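PDB 4LW8: putative epimerase from Burkholderia cenocepacia, which probably acts as an NAD(P)-dependent epimerase in the biosynthesis of the lipopolysaccharide O-antigen. Local coordinates for residues R20-G25 with W46-P51; R85-V90 with R127-L132; L202-A207 with D317-A322. All blocks are in the same frame, centred on the assembly; numbering follows the deposited sequence.

Interaction 1: residues R20-G25 with W46-P51; sequences RAFVTG and WGTVAP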
loop_
_atom_site.group_PDB
_atom_site.type_symbol
_atom_site.label_atom_id
_atom_site.label_comp_id
_atom_site.label_asym_id
_atom_site.label_seq_id
_atom_site.Cartn_x
_atom_site.Cartn_y
_atom_site.Cartn_z
ATOM N N ARG A 20 -11.556 0.527 29.817
ATOM C CA ARG A 20 -12.345 0.653 28.606
ATOM C C ARG A 20 -11.679 0.064 27.365
ATOM O O ARG A 20 -10.459 0.125 27.187
ATOM C CB ARG A 20 -12.680 2.125 28.362
ATOM C CG ARG A 20 -13.572 2.721 29.451
ATOM C CD ARG A 20 -13.476 4.216 29.423
ATOM N NE ARG A 20 -14.402 4.898 30.315
ATOM C CZ ARG A 20 -14.810 6.139 30.092
ATOM N NH1 ARG A 20 -14.378 6.770 29.009
ATOM N NH2 ARG A 20 -15.652 6.740 30.917
ATOM N N ALA A 21 -12.507 -0.517 26.509
ATOM C CA ALA A 21 -12.065 -0.926 25.181
ATOM C C ALA A 21 -12.827 -0.118 24.154
ATOM O O ALA A 21 -13.964 0.299 24.403
ATOM C CB ALA A 21 -12.285 -2.403 24.967
ATOM N N PHE A 22 -12.192 0.103 23.005
ATOM C CA PHE A 22 -12.776 0.854 21.911
ATOM C C PHE A 22 -12.641 0.023 20.633
ATOM O O PHE A 22 -11.531 -0.328 20.222
ATOM C CB PHE A 22 -12.075 2.211 21.779
ATOM C CG PHE A 22 -12.655 3.117 20.729
ATOM C CD1 PHE A 22 -13.933 3.636 20.867
ATOM C CD2 PHE A 22 -11.899 3.480 19.615
ATOM C CE1 PHE A 22 -14.460 4.491 19.911
ATOM C CE2 PHE A 22 -12.424 4.325 18.643
ATOM C CZ PHE A 22 -13.704 4.837 18.793
ATOM N N VAL A 23 -13.770 -0.320 20.028
ATOM C CA VAL A 23 -13.783 -1.217 18.868
ATOM C C VAL A 23 -14.429 -0.541 17.684
ATOM O O VAL A 23 -15.599 -0.202 17.743
ATOM C CB VAL A 23 -14.554 -2.521 19.158
ATOM C CG1 VAL A 23 -14.520 -3.438 17.940
ATOM C CG2 VAL A 23 -13.982 -3.219 20.429
ATOM N N THR A 24 -13.684 -0.328 16.603
ATOM C CA THR A 24 -14.326 0.194 15.408
ATOM C C THR A 24 -15.109 -0.925 14.708
ATOM O O THR A 24 -14.697 -2.080 14.733
ATOM C CB THR A 24 -13.317 0.810 14.434
ATOM O OG1 THR A 24 -12.415 -0.208 13.969
ATOM C CG2 THR A 24 -12.546 1.951 15.118
ATOM N N GLY A 25 -16.239 -0.582 14.090
ATOM C CA GLY A 25 -17.083 -1.588 13.447
ATOM C C GLY A 25 -17.620 -2.568 14.478
ATOM O O GLY A 25 -17.772 -3.755 14.196
ATOM N N TRP A 46 -16.683 0.205 24.354
ATOM C CA TRP A 46 -17.178 1.305 23.512
ATOM C C TRP A 46 -16.869 0.970 22.059
ATOM O O TRP A 46 -16.004 0.149 21.792
ATOM C CB TRP A 46 -16.517 2.644 23.845
ATOM C CG TRP A 46 -16.723 3.171 25.225
ATOM C CD1 TRP A 46 -16.674 2.467 26.398
ATOM C CD2 TRP A 46 -16.988 4.527 25.584
ATOM N NE1 TRP A 46 -16.912 3.299 27.460
ATOM C CE2 TRP A 46 -17.099 4.574 26.990
ATOM C CE3 TRP A 46 -17.156 5.707 24.852
ATOM C CZ2 TRP A 46 -17.370 5.758 27.684
ATOM C CZ3 TRP A 46 -17.423 6.879 25.542
ATOM C CH2 TRP A 46 -17.522 6.895 26.945
ATOM N N GLY A 47 -17.546 1.609 21.116
ATOM C CA GLY A 47 -17.233 1.351 19.723
ATOM C C GLY A 47 -17.925 2.292 18.766
ATOM O O GLY A 47 -18.778 3.071 19.180
ATOM N N THR A 48 -17.569 2.219 17.483
ATOM C CA THR A 48 -18.172 3.108 16.500
ATOM C C THR A 48 -19.260 2.397 15.705
ATOM O O THR A 48 -19.206 1.182 15.542
ATOM C CB THR A 48 -17.122 3.672 15.523
ATOM O OG1 THR A 48 -16.542 2.597 14.760
ATOM C CG2 THR A 48 -16.022 4.405 16.295
ATOM N N VAL A 49 -20.250 3.172 15.258
ATOM C CA VAL A 49 -21.256 2.742 14.289
ATOM C C VAL A 49 -21.359 3.807 13.206
ATOM O O VAL A 49 -20.968 4.951 13.425
ATOM C CB VAL A 49 -22.659 2.553 14.931
ATOM C CG1 VAL A 49 -22.642 1.443 15.964
ATOM C CG2 VAL A 49 -23.136 3.868 15.535
ATOM N N ALA A 50 -21.900 3.453 12.045
ATOM C CA ALA A 50 -22.091 4.427 10.971
ATOM C C ALA A 50 -23.204 5.400 11.330
ATOM O O ALA A 50 -24.272 4.978 11.750
ATOM C CB ALA A 50 -22.434 3.717 9.645
ATOM N N PRO A 51 -22.960 6.703 11.150
ATOM C CA PRO A 51 -24.002 7.708 11.353
ATOM C C PRO A 51 -25.208 7.441 10.460
ATOM O O PRO A 51 -25.032 6.991 9.330
ATOM C CB PRO A 51 -23.307 9.015 10.963
ATOM C CG PRO A 51 -21.864 8.763 11.254
ATOM C CD PRO A 51 -21.637 7.315 10.916
#
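One face of the R20 guanidinium takes W46 CZ2, offset toward its rim and 3.4 Å from R20 NH1, with the guanidinium and indole planes 31° apart. At the edge of the F22 ring, near its plane, is W46 CB, 4.1 Å from F22 CD1. Farther along, T48 CG2 comes obliquely at the same ring, 3.4 Å from F22 CZ. F22 gets there with CG anti to its backbone N (chi1 -176°), on the same face of the sheet as W46. Behind these groups two parallel strands, 20-24 and 46-49, are zipped by three backbone bonds: W46 N to A21 O (2.7 Å), V23 N to W46 O (2.9 Å) and T48 N to V23 O (3.1 Å). G47 brings its CA within 3.0 Å of V23 O. Helix 29-40 links the strands, making this the first beta-alpha-beta unit of a Rossmann fold, and T24 and G25 open the TGXXGXXG motif of the family, where the dinucleotide probably binds. Two polar ends are held from outside: W46 NE1 by D44 OD2, and T24 OG1 by H91 ND1. Backbone bonding thus sets the strand register, while the R20 guanidinium combines two kinds of contact, resting one face on the carbon rim at W46 CZ2 and giving an N-H of NH1 to A84 O.

Interaction 2: residues R85-V90 with R127-L132; sequences RPDAVV and RPSAVL
A88-V90 and A130-L132 run parallel, only 6° apart in direction, with A88 opposite A130, V89 opposite V131 and V90 opposite L132. They are adjacent strands of the Rossmann sheet, joined by a crossover through helix 103-122. V89 bonds through both its N and its O: the N donates to A130 O (2.9 Å), and the O takes L132 N (2.8 Å). On the face of the sheet that helix 103-122 covers through L118 and L121, V89 CB meets V131 CG1 at 4.2 Å, while its CG2 branch, anti to the carbonyl carbon, reaches back to P128 CB. On the other face, V90 CG1 touches L132 CD2 at 4.3 Å, and I238 of helix 227-240 packs over both residues. Toward the N-terminal end of the pair, D87 and S129 face each other with their side chains, D87 CG anti to its backbone N (chi1 -168°). The S129 OG to D87 OD1 bond is uncertain in detail, since both residues have alternate conformers; D87 OD2 also forms a salt bridge with R19. D87 O receives S129 N on a lone pair in the carbonyl plane at 2.8 Å and, weakly, A130 N at 3.4 Å.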
loop_
_atom_site.group_PDB
_atom_site.type_symbol
_atom_site.label_atom_id
_atom_site.label_comp_id
_atom_site.label_asym_id
_atom_site.label_seq_id
_atom_site.Cartn_x
_atom_site.Cartn_y
_atom_site.Cartn_z
ATOM N N ARG A 85 -11.430 7.173 25.759
ATOM C CA ARG A 85 -10.192 6.996 26.532
ATOM C C ARG A 85 -9.778 5.524 26.683
ATOM O O ARG A 85 -9.523 5.062 27.785
ATOM C CB ARG A 85 -10.317 7.621 27.917
ATOM C CG ARG A 85 -10.279 9.129 27.880
ATOM C CD ARG A 85 -10.085 9.743 29.254
ATOM N NE ARG A 85 -11.205 9.513 30.164
ATOM C CZ ARG A 85 -12.392 10.114 30.076
ATOM N NH1 ARG A 85 -12.654 10.971 29.081
ATOM N NH2 ARG A 85 -13.330 9.837 30.978
ATOM N N PRO A 86 -9.719 4.780 25.578
ATOM C CA PRO A 86 -9.539 3.338 25.758
ATOM C C PRO A 86 -8.157 2.917 26.245
ATOM O O PRO A 86 -7.171 3.578 25.940
ATOM C CB PRO A 86 -9.772 2.800 24.344
ATOM C CG PRO A 86 -9.265 3.897 23.475
ATOM C CD PRO A 86 -9.710 5.159 24.152
ATOM N N ASP A 87 -8.104 1.826 27.005
ATOM C CA ASP A 87 -6.835 1.157 27.236
ATOM C C ASP A 87 -6.560 0.132 26.131
ATOM O O ASP A 87 -5.409 -0.138 25.811
ATOM C CB ASP A 87 -6.808 0.465 28.600
ATOM C CG ASP A 87 -5.415 0.021 28.992
ATOM O OD1 ASP A 87 -4.497 0.877 29.014
ATOM O OD2 ASP A 87 -5.238 -1.184 29.273
ATOM N N ALA A 88 -7.611 -0.429 25.543
ATOM C CA ALA A 88 -7.467 -1.402 24.449
ATOM C C ALA A 88 -8.289 -0.986 23.233
ATOM O O ALA A 88 -9.417 -0.526 23.367
ATOM C CB ALA A 88 -7.886 -2.796 24.903
ATOM N N VAL A 89 -7.715 -1.143 22.047
ATOM C CA VAL A 89 -8.408 -0.791 20.817
ATOM C C VAL A 89 -8.396 -1.974 19.858
ATOM O O VAL A 89 -7.361 -2.609 19.676
ATOM C CB VAL A 89 -7.757 0.446 20.131
ATOM C CG1 VAL A 89 -8.423 0.738 18.791
ATOM C CG2 VAL A 89 -7.828 1.671 21.047
ATOM N N VAL A 90 -9.539 -2.280 19.253
ATOM C CA VAL A 90 -9.565 -3.279 18.196
ATOM C C VAL A 90 -10.176 -2.633 16.967
ATOM O O VAL A 90 -11.313 -2.183 16.983
ATOM C CB VAL A 90 -10.352 -4.547 18.579
ATOM C CG1 VAL A 90 -10.227 -5.609 17.456
ATOM C CG2 VAL A 90 -9.829 -5.127 19.867
ATOM N N ARG A 127 -2.240 7.244 26.223
ATOM C CA ARG A 127 -2.358 6.430 25.028
ATOM C C ARG A 127 -2.685 5.001 25.436
ATOM O O ARG A 127 -2.299 4.566 26.516
ATOM C CB ARG A 127 -1.073 6.503 24.204
ATOM C CG ARG A 127 -0.917 7.831 23.453
ATOM C CD ARG A 127 0.506 8.005 22.939
ATOM N NE ARG A 127 0.707 9.281 22.259
ATOM C CZ ARG A 127 1.894 9.746 21.874
ATOM N NH1 ARG A 127 2.992 9.037 22.114
ATOM N NH2 ARG A 127 1.988 10.921 21.264
ATOM N N PRO A 128 -3.420 4.272 24.582
ATOM C CA PRO A 128 -3.819 2.898 24.921
ATOM C C PRO A 128 -2.621 1.969 25.127
ATOM O O PRO A 128 -1.547 2.235 24.591
ATOM C CB PRO A 128 -4.672 2.463 23.717
ATOM C CG PRO A 128 -4.345 3.429 22.629
ATOM C CD PRO A 128 -3.927 4.708 23.274
ATOM N N SER A 129 -2.794 0.910 25.913
ATOM C CA SER A 129 -1.732 -0.067 26.157
ATOM C C SER A 129 -1.602 -1.054 24.994
ATOM O O SER A 129 -0.576 -1.724 24.835
ATOM C CB SER A 129 -1.991 -0.837 27.458
ATOM O OG SER A 129 -2.159 0.034 28.559
ATOM N N ALA A 130 -2.656 -1.161 24.185
ATOM C CA ALA A 130 -2.644 -2.089 23.051
ATOM C C ALA A 130 -3.624 -1.656 21.965
ATOM O O ALA A 130 -4.796 -1.370 22.247
ATOM C CB ALA A 130 -2.964 -3.494 23.513
ATOM N N VAL A 131 -3.127 -1.596 20.734
ATOM C CA VAL A 131 -3.928 -1.261 19.567
ATOM C C VAL A 131 -3.830 -2.406 18.558
ATOM O O VAL A 131 -2.808 -2.590 17.936
ATOM C CB VAL A 131 -3.447 0.048 18.922
ATOM C CG1 VAL A 131 -4.319 0.430 17.711
ATOM C CG2 VAL A 131 -3.415 1.166 19.958
ATOM N N LEU A 132 -4.897 -3.176 18.408
ATOM C CA LEU A 132 -4.895 -4.321 17.513
ATOM C C LEU A 132 -5.577 -3.950 16.209
ATOM O O LEU A 132 -6.743 -3.569 16.200
ATOM C CB LEU A 132 -5.618 -5.513 18.143
ATOM C CG LEU A 132 -5.717 -6.773 17.274
ATOM C CD1 LEU A 132 -4.331 -7.355 16.946
ATOM C CD2 LEU A 132 -6.587 -7.805 17.949
HETATM O O HOH W 1 -3.868 3.215 28.699
#

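Interaction 3: residues L202-A207 with D317-A322; sequences LVAHYA and DAMRAA
V203, the first residue of helix 198-207 to meet M319, puts its CG1 methyl 3.8 Å from M319 CG, the two side chains crossing obliquely. CG1, anti to the backbone N, is the methyl that makes this contact, and V203 also packs on L312, M315 and V316, earlier residues of helix 308-321. One residue on, A204 receives the tip of the same methionine: M319 CE lies 3.8 Å from A204 CB and as close to A204 CA. The methionine is bent on its way there, and the last turn, chi3 -80°, sets CE against the alanine. Y206 sends its ring away, its OH bonded to S265 OG and I272 N, and offers only its carbonyl, whose O is 3.7 Å from R320 NH2. A207 ends the walk with the closest apolar approach, its CB 3.6 Å from M319 CB. Its carbonyl O lies at the edge of the R320 guanidinium, in plane, 3.5 Å from NE. None of these polar approaches is a hydrogen bond. The axes of the two short helical segments, 202-207 and 317-321, pass 9.3 Å apart, at an angle of 50°. Here the C-terminal helix 308-321 leans on helix 198-207, in the part of the chain that in this family usually forms the substrate-binding side. Chemically, one methionine spread over three small or branched residues supplies the apolar grip, while a cationic group beside carbonyls at the end of helix 198-207 probably suits the negative end of its dipole.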
loop_
_atom_site.group_PDB
_atom_site.type_symbol
_atom_site.label_atom_id
_atom_site.label_comp_id
_atom_site.label_asym_id
_atom_site.label_seq_id
_atom_site.Cartn_x
_atom_site.Cartn_y
_atom_site.Cartn_z
ATOM N N LEU A 202 -23.486 -21.805 1.784
ATOM C CA LEU A 202 -23.674 -23.251 1.888
ATOM C C LEU A 202 -24.628 -23.592 3.029
ATOM O O LEU A 202 -25.561 -24.381 2.853
ATOM C CB LEU A 202 -22.336 -23.956 2.107
ATOM C CG LEU A 202 -21.528 -24.435 0.897
ATOM C CD1 LEU A 202 -21.532 -23.405 -0.203
ATOM C CD2 LEU A 202 -20.103 -24.727 1.325
ATOM N N VAL A 203 -24.388 -23.006 4.201
ATOM C CA VAL A 203 -25.251 -23.245 5.363
ATOM C C VAL A 203 -26.702 -22.835 5.072
ATOM O O VAL A 203 -27.635 -23.577 5.380
ATOM C CB VAL A 203 -24.727 -22.497 6.615
ATOM C CG1 VAL A 203 -25.790 -22.440 7.722
ATOM C CG2 VAL A 203 -23.456 -23.156 7.118
ATOM N N ALA A 204 -26.886 -21.664 4.465
ATOM C CA ALA A 204 -28.225 -21.170 4.142
ATOM C C ALA A 204 -28.958 -22.139 3.221
ATOM O O ALA A 204 -30.145 -22.408 3.407
ATOM C CB ALA A 204 -28.157 -19.789 3.509
ATOM N N HIS A 205 -28.247 -22.679 2.238
ATOM C CA HIS A 205 -28.866 -23.633 1.326
ATOM C C HIS A 205 -29.277 -24.907 2.059
ATOM O O HIS A 205 -30.411 -25.367 1.919
ATOM C CB HIS A 205 -27.938 -23.989 0.160
ATOM C CG HIS A 205 -27.889 -22.952 -0.920
ATOM N ND1 HIS A 205 -27.362 -21.690 -0.728
ATOM C CD2 HIS A 205 -28.316 -22.987 -2.207
ATOM C CE1 HIS A 205 -27.447 -21.004 -1.853
ATOM N NE2 HIS A 205 -28.034 -21.764 -2.763
ATOM N N TYR A 206 -28.365 -25.479 2.838
ATOM C CA TYR A 206 -28.686 -26.719 3.532
ATOM C C TYR A 206 -29.766 -26.505 4.587
ATOM O O TYR A 206 -30.612 -27.374 4.803
ATOM C CB TYR A 206 -27.441 -27.316 4.185
ATOM C CG TYR A 206 -26.718 -28.344 3.340
ATOM C CD1 TYR A 206 -27.181 -29.659 3.259
ATOM C CD2 TYR A 206 -25.563 -28.013 2.647
ATOM C CE1 TYR A 206 -26.515 -30.612 2.499
ATOM C CE2 TYR A 206 -24.885 -28.963 1.880
ATOM C CZ TYR A 206 -25.368 -30.255 1.809
ATOM O OH TYR A 206 -24.701 -31.192 1.060
ATOM N N ALA A 207 -29.763 -25.331 5.208
ATOM C CA ALA A 207 -30.699 -25.046 6.291
ATOM C C ALA A 207 -32.139 -25.051 5.804
ATOM O O ALA A 207 -33.047 -25.438 6.545
ATOM C CB ALA A 207 -30.362 -23.703 6.953
ATOM N N ASP A 317 -28.011 -24.798 12.911
ATOM C CA ASP A 317 -28.996 -24.743 13.988
ATOM C C ASP A 317 -29.548 -23.330 14.160
ATOM O O ASP A 317 -30.743 -23.147 14.356
ATOM C CB ASP A 317 -28.392 -25.230 15.308
ATOM C CG ASP A 317 -28.122 -26.726 15.314
ATOM O OD1 ASP A 317 -28.684 -27.444 14.459
ATOM O OD2 ASP A 317 -27.369 -27.185 16.199
ATOM N N ALA A 318 -28.677 -22.332 14.095
ATOM C CA ALA A 318 -29.119 -20.952 14.247
ATOM C C ALA A 318 -30.037 -20.559 13.098
ATOM O O ALA A 318 -31.022 -19.862 13.304
ATOM C CB ALA A 318 -27.929 -20.004 14.333
ATOM N N MET A 319 -29.724 -21.021 11.891
ATOM C CA MET A 319 -30.550 -20.699 10.727
ATOM C C MET A 319 -31.953 -21.298 10.841
ATOM O O MET A 319 -32.936 -20.654 10.487
ATOM C CB MET A 319 -29.887 -21.176 9.439
ATOM C CG MET A 319 -28.735 -20.298 8.965
ATOM S SD MET A 319 -29.239 -18.647 8.440
ATOM C CE MET A 319 -29.835 -18.999 6.788
ATOM N N ARG A 320 -32.036 -22.529 11.336
ATOM C CA ARG A 320 -33.310 -23.232 11.440
ATOM C C ARG A 320 -34.147 -22.706 12.600
ATOM O O ARG A 320 -35.373 -22.687 12.528
ATOM C CB ARG A 320 -33.076 -24.737 11.602
ATOM C CG ARG A 320 -32.491 -25.397 10.354
ATOM C CD ARG A 320 -32.289 -26.895 10.531
ATOM N NE ARG A 320 -32.098 -27.546 9.239
ATOM C CZ ARG A 320 -31.747 -28.819 9.074
ATOM N NH1 ARG A 320 -31.546 -29.601 10.127
ATOM N NH2 ARG A 320 -31.596 -29.310 7.847
ATOM N N ALA A 321 -33.479 -22.286 13.670
ATOM C CA ALA A 321 -34.159 -21.739 14.845
ATOM C C ALA A 321 -34.737 -20.342 14.605
ATOM O O ALA A 321 -35.616 -19.895 15.346
ATOM C CB ALA A 321 -33.205 -21.710 16.038
ATOM N N ALA A 322 -34.250 -19.663 13.566
ATOM C CA ALA A 322 -34.650 -18.285 13.270
ATOM C C ALA A 322 -36.146 -18.151 12.975
ATOM O O ALA A 322 -36.865 -19.145 12.843
ATOM C CB ALA A 322 -33.839 -17.744 12.097
#

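How the interactions relate
From the N terminus, the three contacts come in series: each closes before the next opens, and none nests or crosses. Interaction 1 closes the short excursion through helix 29-40, and interaction 2 the longer one through helix 103-122. The two share a sheet, because strand 20-24 is bonded to strand 88-91 on the side away from strand 44-49, through F22 N to A88 O and R20 O to D87 N. Four neighbouring strands are thus set in order. Interaction 3 closes a far longer excursion of 109 residues, on the other side of the chain's centre from interaction 2, their centres about 36 Å apart. It fastens the C-terminal helix to helix 198-207.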